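Side-chain contacts in Lpg0393 helical bundle domain-containing protein (Legionella pneumophila subsp. pneumophila str. Philadelphia 1, PDB 4R0G), which acts as a guanine-nucleotide exchange factor for the small GTPases Rab5, Rab21 and Rab22, probably through a VPS9-like domain: residues 21-26 with 87-92; 64-69 with 155-160; 93-98 with 133-138. All coordinates share one frame; numbering follows the deposited sequence.

Contact 1 (21-26 with 87-92); sequences LQWPKF and TTISIA
Ile89 reaches out from helix 80-101 in the all-helical VPS9-like domain and sets its CD1 methyl among three apolar groups of 21-26, where the chain turns out of a loop into helix 23-30. The indole of Trp23 presents its benzo edge to this methyl: CD1 of Ile89 lies near the ring plane, 4.0 Å from Trp23 CE3, and the two side chains meet at a slant. Pro24 comes at about a right angle to the isoleucine, with its ring CD 4.1 Å from the same Ile89 CD1. Leu21 completes the set, its CD2 branch swinging in to 4.2 Å from Ile89 CD1. The anti second torsion of the isoleucine (chi2 175°) extends CD1 away from its own helix, and Ile89 reaches Pro24 across a separation of 7.8 Å between their CA atoms. Trp23 has CG anti to its backbone N (chi1 -170°), which turns the indole toward helix 80-101. Trp51 of helix 40-53 meets that indole edge-to-face and also touches Ile89, while Phe64 of helix 58-71 packs on Ile89, so the isoleucine is buried among several helices. One turn of its helix is pinned by a side chain: Ser90 OG donates to Thr87 O at 2.7 Å, tilted 26° from the carbonyl plane and on the same face as the amide of Ile91.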
loop_
_atom_site.group_PDB
_atom_site.type_symbol
_atom_site.label_atom_id
_atom_site.label_comp_id
_atom_site.label_asym_id
_atom_site.label_seq_id
_atom_site.Cartn_x
_atom_site.Cartn_y
_atom_site.Cartn_z
ATOM N N LEU A 21 -9.226 12.682 -9.352
ATOM C CA LEU A 21 -7.759 12.501 -9.278
ATOM C C LEU A 21 -7.037 12.486 -10.627
ATOM O O LEU A 21 -5.816 12.364 -10.680
ATOM C CB LEU A 21 -7.408 11.228 -8.500
ATOM C CG LEU A 21 -7.735 11.230 -6.993
ATOM C CD1 LEU A 21 -7.285 9.965 -6.340
ATOM C CD2 LEU A 21 -7.092 12.405 -6.312
ATOM N N GLN A 22 -7.803 12.560 -11.712
ATOM C CA GLN A 22 -7.270 12.532 -13.074
ATOM C C GLN A 22 -6.978 13.956 -13.535
ATOM O O GLN A 22 -6.417 14.213 -14.613
ATOM C CB GLN A 22 -8.319 11.912 -13.982
ATOM C CG GLN A 22 -7.847 10.909 -14.980
ATOM C CD GLN A 22 -9.016 10.112 -15.540
ATOM O OE1 GLN A 22 -9.208 8.954 -15.177
ATOM N NE2 GLN A 22 -9.818 10.742 -16.417
ATOM N N TRP A 23 -7.402 14.870 -12.680
ATOM C CA TRP A 23 -7.290 16.298 -12.893
ATOM C C TRP A 23 -5.869 16.758 -13.190
ATOM O O TRP A 23 -5.637 17.458 -14.185
ATOM C CB TRP A 23 -7.788 17.007 -11.634
ATOM C CG TRP A 23 -7.969 18.462 -11.732
ATOM C CD1 TRP A 23 -8.200 19.194 -12.861
ATOM C CD2 TRP A 23 -7.992 19.383 -10.639
ATOM N NE1 TRP A 23 -8.349 20.518 -12.540
ATOM C CE2 TRP A 23 -8.232 20.669 -11.184
ATOM C CE3 TRP A 23 -7.829 19.248 -9.251
ATOM C CZ2 TRP A 23 -8.304 21.831 -10.391
ATOM C CZ3 TRP A 23 -7.903 20.398 -8.456
ATOM C CH2 TRP A 23 -8.145 21.683 -9.037
ATOM N N PRO A 24 -4.906 16.394 -12.316
ATOM C CA PRO A 24 -3.607 16.993 -12.595
ATOM C C PRO A 24 -2.967 16.483 -13.909
ATOM O O PRO A 24 -2.079 17.139 -14.467
ATOM C CB PRO A 24 -2.793 16.681 -11.326
ATOM C CG PRO A 24 -3.459 15.573 -10.677
ATOM C CD PRO A 24 -4.873 15.537 -11.111
ATOM N N LYS A 25 -3.449 15.355 -14.425
ATOM C CA LYS A 25 -2.989 14.869 -15.724
ATOM C C LYS A 25 -3.584 15.720 -16.861
ATOM O O LYS A 25 -2.939 15.956 -17.881
ATOM C CB LYS A 25 -3.326 13.373 -15.885
ATOM C CG LYS A 25 -2.773 12.747 -17.142
ATOM C CD LYS A 25 -3.546 11.497 -17.559
ATOM C CE LYS A 25 -3.028 10.982 -18.921
ATOM N NZ LYS A 25 -3.362 9.544 -19.195
ATOM N N PHE A 26 -4.815 16.184 -16.673
ATOM C CA PHE A 26 -5.461 17.081 -17.633
ATOM C C PHE A 26 -4.794 18.457 -17.632
ATOM O O PHE A 26 -4.466 19.026 -18.679
ATOM C CB PHE A 26 -6.973 17.181 -17.322
ATOM C CG PHE A 26 -7.635 18.454 -17.796
ATOM C CD1 PHE A 26 -8.043 18.595 -19.119
ATOM C CD2 PHE A 26 -7.878 19.499 -16.904
ATOM C CE1 PHE A 26 -8.657 19.762 -19.547
ATOM C CE2 PHE A 26 -8.498 20.673 -17.328
ATOM C CZ PHE A 26 -8.889 20.801 -18.650
ATOM N N THR A 87 -1.690 13.904 -3.168
ATOM C CA THR A 87 -0.801 14.738 -2.368
ATOM C C THR A 87 -0.474 16.045 -3.071
ATOM O O THR A 87 -0.392 17.087 -2.425
ATOM C CB THR A 87 0.484 13.993 -2.013
ATOM O OG1 THR A 87 1.002 13.395 -3.206
ATOM C CG2 THR A 87 0.203 12.894 -0.972
ATOM N N THR A 88 -0.285 15.987 -4.384
ATOM C CA THR A 88 0.014 17.169 -5.150
ATOM C C THR A 88 -1.191 18.120 -5.115
ATOM O O THR A 88 -1.054 19.342 -5.185
ATOM C CB THR A 88 0.266 16.808 -6.598
ATOM O OG1 THR A 88 1.293 15.823 -6.674
ATOM C CG2 THR A 88 0.692 18.054 -7.410
ATOM N N ILE A 89 -2.387 17.558 -5.015
ATOM C CA ILE A 89 -3.560 18.398 -4.970
ATOM C C ILE A 89 -3.655 19.034 -3.587
ATOM O O ILE A 89 -4.065 20.183 -3.445
ATOM C CB ILE A 89 -4.832 17.622 -5.344
ATOM C CG1 ILE A 89 -4.785 17.237 -6.825
ATOM C CG2 ILE A 89 -6.053 18.442 -5.063
ATOM C CD1 ILE A 89 -5.930 16.361 -7.276
ATOM N N SER A 90 -3.220 18.313 -2.565
ATOM C CA SER A 90 -3.291 18.861 -1.210
ATOM C C SER A 90 -2.305 20.014 -1.034
ATOM O O SER A 90 -2.534 20.943 -0.246
ATOM C CB SER A 90 -3.129 17.769 -0.126
ATOM O OG SER A 90 -1.898 17.106 -0.224
ATOM N N ILE A 91 -1.220 19.969 -1.794
ATOM C CA ILE A 91 -0.228 21.030 -1.688
ATOM C C ILE A 91 -0.776 22.292 -2.339
ATOM O O ILE A 91 -0.417 23.412 -1.938
ATOM C CB ILE A 91 1.138 20.628 -2.264
ATOM C CG1 ILE A 91 1.696 19.433 -1.487
ATOM C CG2 ILE A 91 2.101 21.750 -2.147
ATOM C CD1 ILE A 91 2.951 18.885 -2.102
ATOM N N ALA A 92 -1.676 22.120 -3.316
ATOM C CA ALA A 92 -2.349 23.282 -3.915
ATOM C C ALA A 92 -3.471 23.790 -3.025
ATOM O O ALA A 92 -3.819 24.956 -3.068
ATOM C CB ALA A 92 -2.886 22.952 -5.260
#

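Contact 2 (64-69 with 155-160); sequences FAILYA and SSAVSK
The start of the long helix 155-183 rests on helix 58-71 through a small apolar patch in which Ile66 and Ala69 face Ala157 and Val158. Ile66 does most of the touching with its CG2 branch, which is anti to the backbone N and presses against the backbone of the other helix, 3.8 Å from Val158 CA and equally near the carbonyl oxygen of Ala157. At the end of its other branch, Ile66 CD1 comes to 4.3 Å from Ala157 CB. This is a helix-helix crossing at -62°, with segment axes 9.0 Å apart, by which a helix of the VPS9-like fold packs on the long helix 155-183. The backbones come closest at Ile66 and Val158, whose CA atoms are 5.5 Å apart. Val158 sets its CG2 methyl against both Ile66 and Ala69, 3.9 Å from Ile66 CG2 and 4.1 Å from Ala69 CB. Val150 of helix 132-151 packs on Ala69, and Tyr17 of helix 17-20 on Ile66. Val158 also touches Leu181 of the second subunit, and Phe236 of that subunit packs on Ser156.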
loop_
_atom_site.group_PDB
_atom_site.type_symbol
_atom_site.label_atom_id
_atom_site.label_comp_id
_atom_site.label_asym_id
_atom_site.label_seq_id
_atom_site.Cartn_x
_atom_site.Cartn_y
_atom_site.Cartn_z
ATOM N N PHE A 64 -13.053 16.968 -0.202
ATOM C CA PHE A 64 -11.691 16.542 -0.428
ATOM C C PHE A 64 -11.179 15.881 0.857
ATOM O O PHE A 64 -10.303 15.004 0.815
ATOM C CB PHE A 64 -10.826 17.729 -0.861
ATOM C CG PHE A 64 -9.407 17.370 -1.102
ATOM C CD1 PHE A 64 -9.047 16.669 -2.249
ATOM C CD2 PHE A 64 -8.415 17.704 -0.168
ATOM C CE1 PHE A 64 -7.728 16.321 -2.479
ATOM C CE2 PHE A 64 -7.074 17.358 -0.391
ATOM C CZ PHE A 64 -6.737 16.664 -1.543
ATOM N N ALA A 65 -11.754 16.281 1.996
ATOM C CA ALA A 65 -11.366 15.689 3.276
ATOM C C ALA A 65 -11.733 14.210 3.272
ATOM O O ALA A 65 -10.933 13.357 3.705
ATOM C CB ALA A 65 -12.014 16.394 4.435
ATOM N N ILE A 66 -12.932 13.901 2.772
ATOM C CA ILE A 66 -13.350 12.505 2.670
ATOM C C ILE A 66 -12.282 11.724 1.899
ATOM O O ILE A 66 -11.732 10.732 2.413
ATOM C CB ILE A 66 -14.706 12.351 1.979
ATOM C CG1 ILE A 66 -15.764 13.208 2.671
ATOM C CG2 ILE A 66 -15.142 10.934 2.022
ATOM C CD1 ILE A 66 -16.924 13.561 1.761
ATOM N N LEU A 67 -11.951 12.214 0.700
ATOM C CA LEU A 67 -10.960 11.566 -0.147
ATOM C C LEU A 67 -9.676 11.263 0.636
ATOM O O LEU A 67 -9.185 10.144 0.631
ATOM C CB LEU A 67 -10.660 12.441 -1.365
ATOM C CG LEU A 67 -10.300 11.755 -2.701
ATOM C CD1 LEU A 67 -9.352 12.619 -3.521
ATOM C CD2 LEU A 67 -9.706 10.371 -2.535
ATOM N N TYR A 68 -9.163 12.260 1.339
ATOM C CA TYR A 68 -7.950 12.103 2.128
ATOM C C TYR A 68 -8.093 11.049 3.210
ATOM O O TYR A 68 -7.230 10.184 3.374
ATOM C CB TYR A 68 -7.608 13.416 2.811
ATOM C CG TYR A 68 -6.137 13.581 2.990
ATOM C CD1 TYR A 68 -5.383 14.208 2.014
ATOM C CD2 TYR A 68 -5.484 13.092 4.124
ATOM C CE1 TYR A 68 -4.013 14.364 2.166
ATOM C CE2 TYR A 68 -4.107 13.232 4.279
ATOM C CZ TYR A 68 -3.383 13.875 3.299
ATOM O OH TYR A 68 -2.030 14.043 3.420
ATOM N N ALA A 69 -9.169 11.152 3.981
ATOM C CA ALA A 69 -9.438 10.184 5.036
ATOM C C ALA A 69 -9.321 8.777 4.459
ATOM O O ALA A 69 -8.789 7.867 5.094
ATOM C CB ALA A 69 -10.828 10.405 5.603
ATOM N N SER A 155 -18.108 8.831 8.669
ATOM C CA SER A 155 -17.697 7.438 8.535
ATOM C C SER A 155 -18.532 6.748 7.453
ATOM O O SER A 155 -18.025 5.915 6.706
ATOM C CB SER A 155 -17.842 6.738 9.871
ATOM O OG SER A 155 -19.086 7.105 10.444
ATOM N N SER A 156 -19.800 7.125 7.345
ATOM C CA SER A 156 -20.628 6.630 6.258
ATOM C C SER A 156 -20.002 6.990 4.915
ATOM O O SER A 156 -19.765 6.107 4.097
ATOM C CB SER A 156 -22.053 7.186 6.351
ATOM O OG SER A 156 -22.687 6.786 7.558
ATOM N N ALA A 157 -19.708 8.277 4.715
ATOM C CA ALA A 157 -19.290 8.798 3.405
ATOM C C ALA A 157 -17.938 8.285 2.958
ATOM O O ALA A 157 -17.686 8.141 1.749
ATOM C CB ALA A 157 -19.258 10.290 3.422
ATOM N N VAL A 158 -17.064 8.078 3.949
ATOM C CA VAL A 158 -15.702 7.608 3.751
ATOM C C VAL A 158 -15.744 6.156 3.371
ATOM O O VAL A 158 -15.147 5.751 2.383
ATOM C CB VAL A 158 -14.888 7.721 5.045
ATOM C CG1 VAL A 158 -13.522 7.108 4.858
ATOM C CG2 VAL A 158 -14.790 9.178 5.476
ATOM N N SER A 159 -16.457 5.371 4.176
ATOM C CA SER A 159 -16.651 3.951 3.924
ATOM C C SER A 159 -17.247 3.677 2.543
ATOM O O SER A 159 -16.906 2.681 1.905
ATOM C CB SER A 159 -17.550 3.350 4.985
ATOM O OG SER A 159 -17.746 1.977 4.719
ATOM N N LYS A 160 -18.118 4.560 2.071
ATOM C CA LYS A 160 -18.683 4.405 0.742
ATOM C C LYS A 160 -17.674 4.726 -0.346
ATOM O O LYS A 160 -17.627 4.038 -1.357
ATOM C CB LYS A 160 -19.976 5.231 0.566
ATOM C CG LYS A 160 -21.143 4.641 1.340
ATOM C CD LYS A 160 -22.443 5.479 1.335
ATOM C CE LYS A 160 -23.375 4.945 2.459
ATOM N NZ LYS A 160 -24.810 5.360 2.444
#

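Contact 3 (93-98 with 133-138)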
loop_
_atom_site.group_PDB
_atom_site.type_symbol
_atom_site.label_atom_id
_atom_site.label_comp_id
_atom_site.label_asym_id
_atom_site.label_seq_id
_atom_site.Cartn_x
_atom_site.Cartn_y
_atom_site.Cartn_z
ATOM N N LEU A 93 -4.022 22.889 -2.221
ATOM C CA LEU A 93 -5.208 23.149 -1.410
ATOM C C LEU A 93 -4.988 24.229 -0.345
ATOM O O LEU A 93 -5.841 25.100 -0.109
ATOM C CB LEU A 93 -5.639 21.854 -0.725
ATOM C CG LEU A 93 -6.661 22.073 0.397
ATOM C CD1 LEU A 93 -7.969 22.561 -0.173
ATOM C CD2 LEU A 93 -6.891 20.811 1.213
ATOM N N PHE A 94 -3.833 24.140 0.296
ATOM C CA PHE A 94 -3.545 24.964 1.446
ATOM C C PHE A 94 -3.410 26.426 1.066
ATOM O O PHE A 94 -4.020 27.268 1.720
ATOM C CB PHE A 94 -2.350 24.419 2.244
ATOM C CG PHE A 94 -2.537 23.001 2.700
ATOM C CD1 PHE A 94 -3.689 22.623 3.357
ATOM C CD2 PHE A 94 -1.592 22.038 2.431
ATOM C CE1 PHE A 94 -3.874 21.317 3.756
ATOM C CE2 PHE A 94 -1.784 20.726 2.832
ATOM C CZ PHE A 94 -2.921 20.377 3.483
ATOM N N PRO A 95 -2.642 26.736 0.002
ATOM C CA PRO A 95 -2.658 28.124 -0.498
ATOM C C PRO A 95 -4.063 28.648 -0.795
ATOM O O PRO A 95 -4.388 29.763 -0.364
ATOM C CB PRO A 95 -1.895 28.031 -1.814
ATOM C CG PRO A 95 -0.985 26.886 -1.634
ATOM C CD PRO A 95 -1.684 25.894 -0.736
ATOM N N CYS A 96 -4.873 27.866 -1.513
ATOM C CA CYS A 96 -6.251 28.272 -1.784
ATOM C C CYS A 96 -7.010 28.584 -0.474
ATOM O O CYS A 96 -7.723 29.571 -0.387
ATOM C CB CYS A 96 -7.018 27.224 -2.621
ATOM S SG CYS A 96 -6.328 26.881 -4.271
ATOM N N MET A 97 -6.847 27.748 0.547
ATOM C CA MET A 97 -7.495 28.011 1.836
ATOM C C MET A 97 -7.032 29.341 2.413
ATOM O O MET A 97 -7.819 30.108 2.961
ATOM C CB MET A 97 -7.245 26.882 2.829
ATOM C CG MET A 97 -7.930 25.586 2.436
ATOM S SD MET A 97 -7.652 24.210 3.570
ATOM C CE MET A 97 -8.703 24.676 4.951
ATOM N N VAL A 98 -5.748 29.623 2.245
ATOM C CA VAL A 98 -5.172 30.867 2.712
ATOM C C VAL A 98 -5.740 32.034 1.928
ATOM O O VAL A 98 -6.180 33.037 2.501
ATOM C CB VAL A 98 -3.657 30.833 2.586
ATOM C CG1 VAL A 98 -3.045 32.209 2.926
ATOM C CG2 VAL A 98 -3.123 29.712 3.460
ATOM N N GLN A 133 6.207 35.307 5.815
ATOM C CA GLN A 133 6.075 34.809 7.184
ATOM C C GLN A 133 4.624 34.550 7.499
ATOM O O GLN A 133 4.266 33.481 7.974
ATOM C CB GLN A 133 6.635 35.799 8.191
ATOM C CG GLN A 133 6.687 35.240 9.595
ATOM C CD GLN A 133 7.076 36.296 10.613
ATOM O OE1 GLN A 133 8.172 36.862 10.548
ATOM N NE2 GLN A 133 6.176 36.574 11.560
ATOM N N ARG A 134 3.799 35.545 7.203
ATOM C CA ARG A 134 2.350 35.425 7.277
ATOM C C ARG A 134 1.743 34.320 6.399
ATOM O O ARG A 134 0.791 33.665 6.808
ATOM C CB ARG A 134 1.703 36.774 6.962
ATOM C CG ARG A 134 2.022 37.880 7.968
ATOM C CD ARG A 134 1.317 39.169 7.584
ATOM N NE ARG A 134 -0.103 39.182 7.927
ATOM C CZ ARG A 134 -1.076 39.602 7.119
ATOM N NH1 ARG A 134 -0.805 40.051 5.896
ATOM N NH2 ARG A 134 -2.333 39.575 7.545
ATOM N N PHE A 135 2.276 34.119 5.199
ATOM C CA PHE A 135 1.788 33.042 4.349
ATOM C C PHE A 135 1.985 31.746 5.122
ATOM O O PHE A 135 1.054 30.962 5.284
ATOM C CB PHE A 135 2.536 33.000 3.013
ATOM C CG PHE A 135 1.847 32.179 1.935
ATOM C CD1 PHE A 135 1.361 30.911 2.181
ATOM C CD2 PHE A 135 1.695 32.682 0.664
ATOM C CE1 PHE A 135 0.727 30.172 1.180
ATOM C CE2 PHE A 135 1.056 31.936 -0.335
ATOM C CZ PHE A 135 0.575 30.684 -0.070
ATOM N N VAL A 136 3.192 31.532 5.637
ATOM C CA VAL A 136 3.485 30.285 6.355
ATOM C C VAL A 136 2.628 30.099 7.618
ATOM O O VAL A 136 2.135 29.011 7.866
ATOM C CB VAL A 136 4.997 30.097 6.645
ATOM C CG1 VAL A 136 5.279 28.678 7.073
ATOM C CG2 VAL A 136 5.809 30.398 5.403
ATOM N N GLU A 137 2.418 31.148 8.406
ATOM C CA GLU A 137 1.499 31.032 9.546
ATOM C C GLU A 137 0.086 30.666 9.110
ATOM O O GLU A 137 -0.491 29.699 9.608
ATOM C CB GLU A 137 1.463 32.324 10.332
ATOM C CG GLU A 137 2.822 32.810 10.675
ATOM C CD GLU A 137 2.783 34.155 11.340
ATOM O OE1 GLU A 137 1.887 34.340 12.200
ATOM O OE2 GLU A 137 3.629 35.020 10.991
ATOM N N PHE A 138 -0.456 31.446 8.182
ATOM C CA PHE A 138 -1.740 31.154 7.583
ATOM C C PHE A 138 -1.803 29.719 7.092
ATOM O O PHE A 138 -2.697 28.955 7.469
ATOM C CB PHE A 138 -1.994 32.085 6.386
ATOM C CG PHE A 138 -2.380 33.480 6.772
ATOM C CD1 PHE A 138 -2.917 33.751 8.038
ATOM C CD2 PHE A 138 -2.218 34.520 5.887
ATOM C CE1 PHE A 138 -3.281 35.052 8.414
ATOM C CE2 PHE A 138 -2.582 35.833 6.253
ATOM C CZ PHE A 138 -3.113 36.092 7.532
#
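Val98, on helix 80-101, points its CB toward helix 132-151 and sets both methyls against Phe138, the closest approach of the two segments. From CB the CG1 branch, anti to the backbone N (chi1 173°), runs to 3.6 Å from Phe138 CB and goes on to meet the beginning of the ring, with Phe138 CD2 at 3.8 Å. The CG2 branch lies beside the backbone N and meets the main chain as well, Val98 CG2 being 3.9 Å from Phe138 C; it also comes within 4.5 Å of Phe135 CE1, at a slant to that ring. The side chains of Val98 and Phe138 cross at about a right angle, and the far end of the Phe138 ring leads away from helix 80-101. There it lies against Arg134, whose guanidinium has Phe138 CE2 about 4.0 Å above one face, offset toward the rim. Phe135 makes the second apolar joint. Its ring extends from the helix toward Pro95 and brings CZ, at its edge, 4.0 Å from Pro95 CB. Pro95 has no backbone N-H to give to the preceding turn, and helix 80-101 is kinked there. The axes of the two segments are 10.0 Å apart and cross at 105°, not far from perpendicular. Leu139 of helix 132-151 extends the joint to Phe94 and Val98, while Ile48 of helix 40-53 packs on Pro95 and Cys96.

Overall arrangement
All three contacts are apolar, but they differ in depth and shape. Contact 1 is the buried one, its centre about 8 Å from the centre of the chain, and gathers its partners round a single methyl. Contacts 2 and 3 are partly buried helix crossings; the former is built from aliphatic side chains and alanine methyls and lies beside the second subunit, whereas the latter, farthest out, brings in phenylalanine rings. Contacts 1 and 3 share helix 80-101, their segments adjoining in sequence with centres about 18 Å apart. Helix 58-71 joins them to contact 2: Phe64 packs on Leu93, and Leu67 CD1 lies 3.6 Å from Leu21 CD2.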